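Local structure of chloramphenicol acetyltransferase (2I9D) at residues A[81-93]-A[138-150]. The protein probably transfers an acetyl group to a hydroxyl of chloramphenicol. Numbering follows the deposited sequence.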
# COMPACT_ATOMS: atom_id res chain seq x y z
N VAL A 81 18.07 -2.52 19.44
CA VAL A 81 18.53 -3.85 19.81
C VAL A 81 18.50 -4.80 18.62
O VAL A 81 17.76 -4.60 17.66
CB VAL A 81 17.67 -4.44 20.96
CG1 VAL A 81 17.80 -3.59 22.22
CG2 VAL A 81 16.21 -4.55 20.54
N LEU A 82 19.30 -5.85 18.69
CA LEU A 82 19.31 -6.88 17.68
C LEU A 82 19.02 -8.19 18.40
O LEU A 82 19.79 -8.57 19.26
CB LEU A 82 20.67 -6.90 16.95
CG LEU A 82 21.04 -8.14 16.10
CD1 LEU A 82 20.16 -8.27 14.87
CD2 LEU A 82 22.53 -8.16 15.69
N TYR A 83 17.92 -8.86 18.08
CA TYR A 83 17.55 -10.15 18.68
C TYR A 83 18.31 -11.32 18.04
O TYR A 83 18.51 -11.33 16.83
CB TYR A 83 16.03 -10.40 18.61
CG TYR A 83 15.22 -9.59 19.62
CD1 TYR A 83 14.82 -10.15 20.85
CD2 TYR A 83 14.88 -8.27 19.36
CE1 TYR A 83 14.07 -9.37 21.79
CE2 TYR A 83 14.16 -7.51 20.28
CZ TYR A 83 13.75 -8.05 21.49
OH TYR A 83 13.04 -7.24 22.37
N ASP A 84 18.74 -12.31 18.83
CA ASP A 84 19.42 -13.48 18.29
C ASP A 84 18.46 -14.19 17.35
O ASP A 84 18.85 -14.62 16.28
CB ASP A 84 19.79 -14.50 19.39
CG ASP A 84 20.93 -14.02 20.34
OD1 ASP A 84 21.36 -12.83 20.29
OD2 ASP A 84 21.40 -14.88 21.14
N THR A 85 17.21 -14.32 17.80
CA THR A 85 16.23 -15.15 17.12
C THR A 85 14.86 -14.43 17.07
O THR A 85 14.48 -13.71 18.01
CB THR A 85 16.13 -16.55 17.82
OG1 THR A 85 17.35 -17.26 17.58
CG2 THR A 85 14.99 -17.39 17.30
N ILE A 86 14.15 -14.65 15.97
CA ILE A 86 12.85 -14.06 15.70
C ILE A 86 11.82 -15.18 15.60
O ILE A 86 12.01 -16.15 14.86
CB ILE A 86 12.90 -13.23 14.37
CG1 ILE A 86 13.93 -12.11 14.48
CG2 ILE A 86 11.51 -12.67 14.00
CD1 ILE A 86 13.76 -11.17 15.69
N ASP A 87 10.76 -15.07 16.38
CA ASP A 87 9.64 -15.99 16.28
C ASP A 87 8.44 -15.36 15.58
O ASP A 87 8.46 -14.18 15.20
CB ASP A 87 9.25 -16.52 17.65
CG ASP A 87 10.36 -17.33 18.31
OD1 ASP A 87 11.07 -18.10 17.62
OD2 ASP A 87 10.50 -17.20 19.54
N MSE A 88 7.41 -16.18 15.37
CA MSE A 88 6.26 -15.80 14.58
C MSE A 88 5.02 -15.62 15.45
O MSE A 88 4.70 -16.48 16.27
CB MSE A 88 5.97 -16.87 13.50
CG MSE A 88 4.69 -16.65 12.69
SE MSE A 88 4.74 -15.01 11.54
CE MSE A 88 6.00 -15.65 10.13
N LEU A 89 4.34 -14.49 15.26
CA LEU A 89 2.95 -14.35 15.68
C LEU A 89 2.09 -14.48 14.43
O LEU A 89 2.45 -13.99 13.37
CB LEU A 89 2.67 -12.99 16.32
CG LEU A 89 3.35 -12.64 17.64
CD1 LEU A 89 2.75 -11.38 18.20
CD2 LEU A 89 3.26 -13.77 18.69
N SER A 90 0.94 -15.12 14.57
CA SER A 90 0.03 -15.18 13.48
C SER A 90 -1.42 -15.33 13.98
O SER A 90 -1.68 -16.13 14.89
CB SER A 90 0.41 -16.32 12.48
OG SER A 90 -0.49 -16.34 11.37
N PRO A 91 -2.35 -14.54 13.38
CA PRO A 91 -3.79 -14.68 13.69
C PRO A 91 -4.45 -15.92 13.02
O PRO A 91 -4.87 -15.88 11.85
CB PRO A 91 -4.41 -13.36 13.17
CG PRO A 91 -3.46 -12.86 12.10
CD PRO A 91 -2.08 -13.44 12.43
N ILE A 92 -4.57 -16.99 13.79
CA ILE A 92 -5.21 -18.20 13.33
C ILE A 92 -6.73 -18.08 13.34
O ILE A 92 -7.33 -17.81 14.39
CB ILE A 92 -4.70 -19.45 14.11
CG1 ILE A 92 -3.16 -19.48 14.06
CG2 ILE A 92 -5.30 -20.74 13.52
CD1 ILE A 92 -2.57 -19.55 12.59
N LYS A 93 -7.35 -18.24 12.17
CA LYS A 93 -8.81 -18.19 12.06
C LYS A 93 -9.40 -19.35 12.86
O LYS A 93 -9.00 -20.50 12.67
CB LYS A 93 -9.25 -18.23 10.60
CG LYS A 93 -10.76 -18.00 10.36
CD LYS A 93 -11.12 -18.54 8.98
CE LYS A 93 -12.34 -17.86 8.39
NZ LYS A 93 -12.85 -18.61 7.21
N GLU A 138 3.17 -10.05 24.50
CA GLU A 138 4.53 -9.76 24.06
C GLU A 138 4.93 -8.31 24.35
O GLU A 138 6.07 -8.05 24.75
CB GLU A 138 4.73 -10.12 22.58
CG GLU A 138 4.30 -11.53 22.25
CD GLU A 138 5.12 -12.60 22.99
OE1 GLU A 138 6.09 -12.24 23.69
OE2 GLU A 138 4.80 -13.81 22.87
N VAL A 139 4.01 -7.37 24.13
CA VAL A 139 4.23 -5.99 24.57
C VAL A 139 4.40 -5.86 26.10
O VAL A 139 5.29 -5.14 26.58
CB VAL A 139 3.11 -5.01 24.09
CG1 VAL A 139 3.34 -3.62 24.66
CG2 VAL A 139 3.05 -4.97 22.54
N ALA A 140 3.55 -6.55 26.86
CA ALA A 140 3.72 -6.49 28.31
C ALA A 140 5.07 -7.09 28.75
O ALA A 140 5.69 -6.60 29.68
CB ALA A 140 2.57 -7.15 29.01
N ASP A 141 5.52 -8.11 28.05
CA ASP A 141 6.84 -8.72 28.25
C ASP A 141 8.03 -7.92 27.74
O ASP A 141 9.18 -8.23 28.09
CB ASP A 141 6.87 -9.99 27.45
CG ASP A 141 7.05 -11.17 28.28
OD1 ASP A 141 8.15 -11.78 28.12
OD2 ASP A 141 6.11 -11.50 29.05
N GLY A 142 7.79 -6.95 26.86
CA GLY A 142 8.88 -6.27 26.16
C GLY A 142 9.61 -7.18 25.18
O GLY A 142 10.77 -6.95 24.90
N ASP A 143 8.96 -8.22 24.66
CA ASP A 143 9.60 -9.09 23.68
C ASP A 143 9.16 -8.67 22.28
O ASP A 143 8.03 -8.96 21.85
CB ASP A 143 9.31 -10.57 23.95
CG ASP A 143 10.12 -11.51 23.04
OD1 ASP A 143 10.95 -11.07 22.23
OD2 ASP A 143 9.91 -12.73 23.12
N TYR A 144 10.05 -7.95 21.57
CA TYR A 144 9.77 -7.52 20.20
C TYR A 144 10.52 -8.40 19.18
O TYR A 144 10.55 -8.10 17.98
CB TYR A 144 10.10 -6.04 19.99
CG TYR A 144 9.33 -5.07 20.85
CD1 TYR A 144 8.19 -5.46 21.55
CD2 TYR A 144 9.73 -3.73 20.93
CE1 TYR A 144 7.47 -4.56 22.33
CE2 TYR A 144 9.01 -2.82 21.72
CZ TYR A 144 7.90 -3.26 22.43
OH TYR A 144 7.20 -2.37 23.20
N GLY A 145 11.11 -9.49 19.66
CA GLY A 145 11.87 -10.39 18.79
C GLY A 145 10.94 -11.32 18.06
O GLY A 145 10.99 -12.56 18.22
N LEU A 146 10.08 -10.70 17.25
CA LEU A 146 8.98 -11.38 16.57
C LEU A 146 8.67 -10.70 15.24
O LEU A 146 9.00 -9.55 15.04
CB LEU A 146 7.70 -11.30 17.43
CG LEU A 146 7.69 -11.99 18.79
CD1 LEU A 146 6.78 -11.19 19.68
CD2 LEU A 146 7.25 -13.45 18.65
N ILE A 147 8.03 -11.42 14.34
CA ILE A 147 7.33 -10.82 13.19
C ILE A 147 5.92 -11.37 13.27
O ILE A 147 5.66 -12.26 14.07
CB ILE A 147 8.01 -11.08 11.81
CG1 ILE A 147 8.14 -12.60 11.52
CG2 ILE A 147 9.36 -10.41 11.78
CD1 ILE A 147 8.55 -12.93 10.04
N LEU A 148 5.00 -10.79 12.50
CA LEU A 148 3.59 -11.21 12.54
C LEU A 148 3.08 -11.29 11.13
O LEU A 148 3.28 -10.36 10.34
CB LEU A 148 2.71 -10.25 13.38
CG LEU A 148 1.20 -10.60 13.41
CD1 LEU A 148 0.55 -10.18 14.74
CD2 LEU A 148 0.44 -9.98 12.19
N LEU A 149 2.44 -12.41 10.81
CA LEU A 149 1.94 -12.61 9.48
C LEU A 149 0.48 -12.98 9.56
O LEU A 149 0.09 -13.87 10.32
CB LEU A 149 2.78 -13.63 8.68
CG LEU A 149 2.34 -13.85 7.22
CD1 LEU A 149 3.52 -14.21 6.34
CD2 LEU A 149 1.26 -14.97 7.12
N SER A 150 -0.31 -12.28 8.76
CA SER A 150 -1.74 -12.52 8.68
C SER A 150 -2.09 -13.09 7.29
O SER A 150 -1.74 -12.49 6.29
CB SER A 150 -2.48 -11.21 8.98
OG SER A 150 -3.82 -11.35 8.60
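Glu138 CG touches Leu89 CD2 loosely from the last turn of helix 133-141, which ends in a Schellman motif at Gly142. The carboxylates of Glu138, Asp143 and Asp87 all form salt bridges to Arg104, and Asp87 OD1 also accepts from Tyr107 N. With chi1 at -173° Asp143 swings its carboxylate away from its own N, and OD1 accepts a hydrogen bond from Gly145 N, closing an Asx turn. Tyr144 N gives a nearly straight bond of 3.2 Å to Tyr83 OH, which also bonds Asp75. Gly145 CA sits over the centre of the Tyr83 ring, 3.5 Å from the centroid, a CH-pi contact. Strands 146-151 and 87-93 then pair as parallel neighbours in the mixed sheet, with strand 100-105, which carries Arg104, beyond 87-93; Leu89 N meets Ile147 O at 2.9 Å. On one face Leu146 CD2 touches Leu89 CD2 at 4.0 Å. On the other, the selenomethionine at Met88, bent at chi2 and chi3, lays CE on Ile147 CD1 (3.7 Å) and SE against Leu149 CB. Ser90 OG donates to Leu149 O at 2.7 Å. Arg104 probably offsets the negative charge gathered where the strands begin, while backbone bonds and apolar contacts join them beyond.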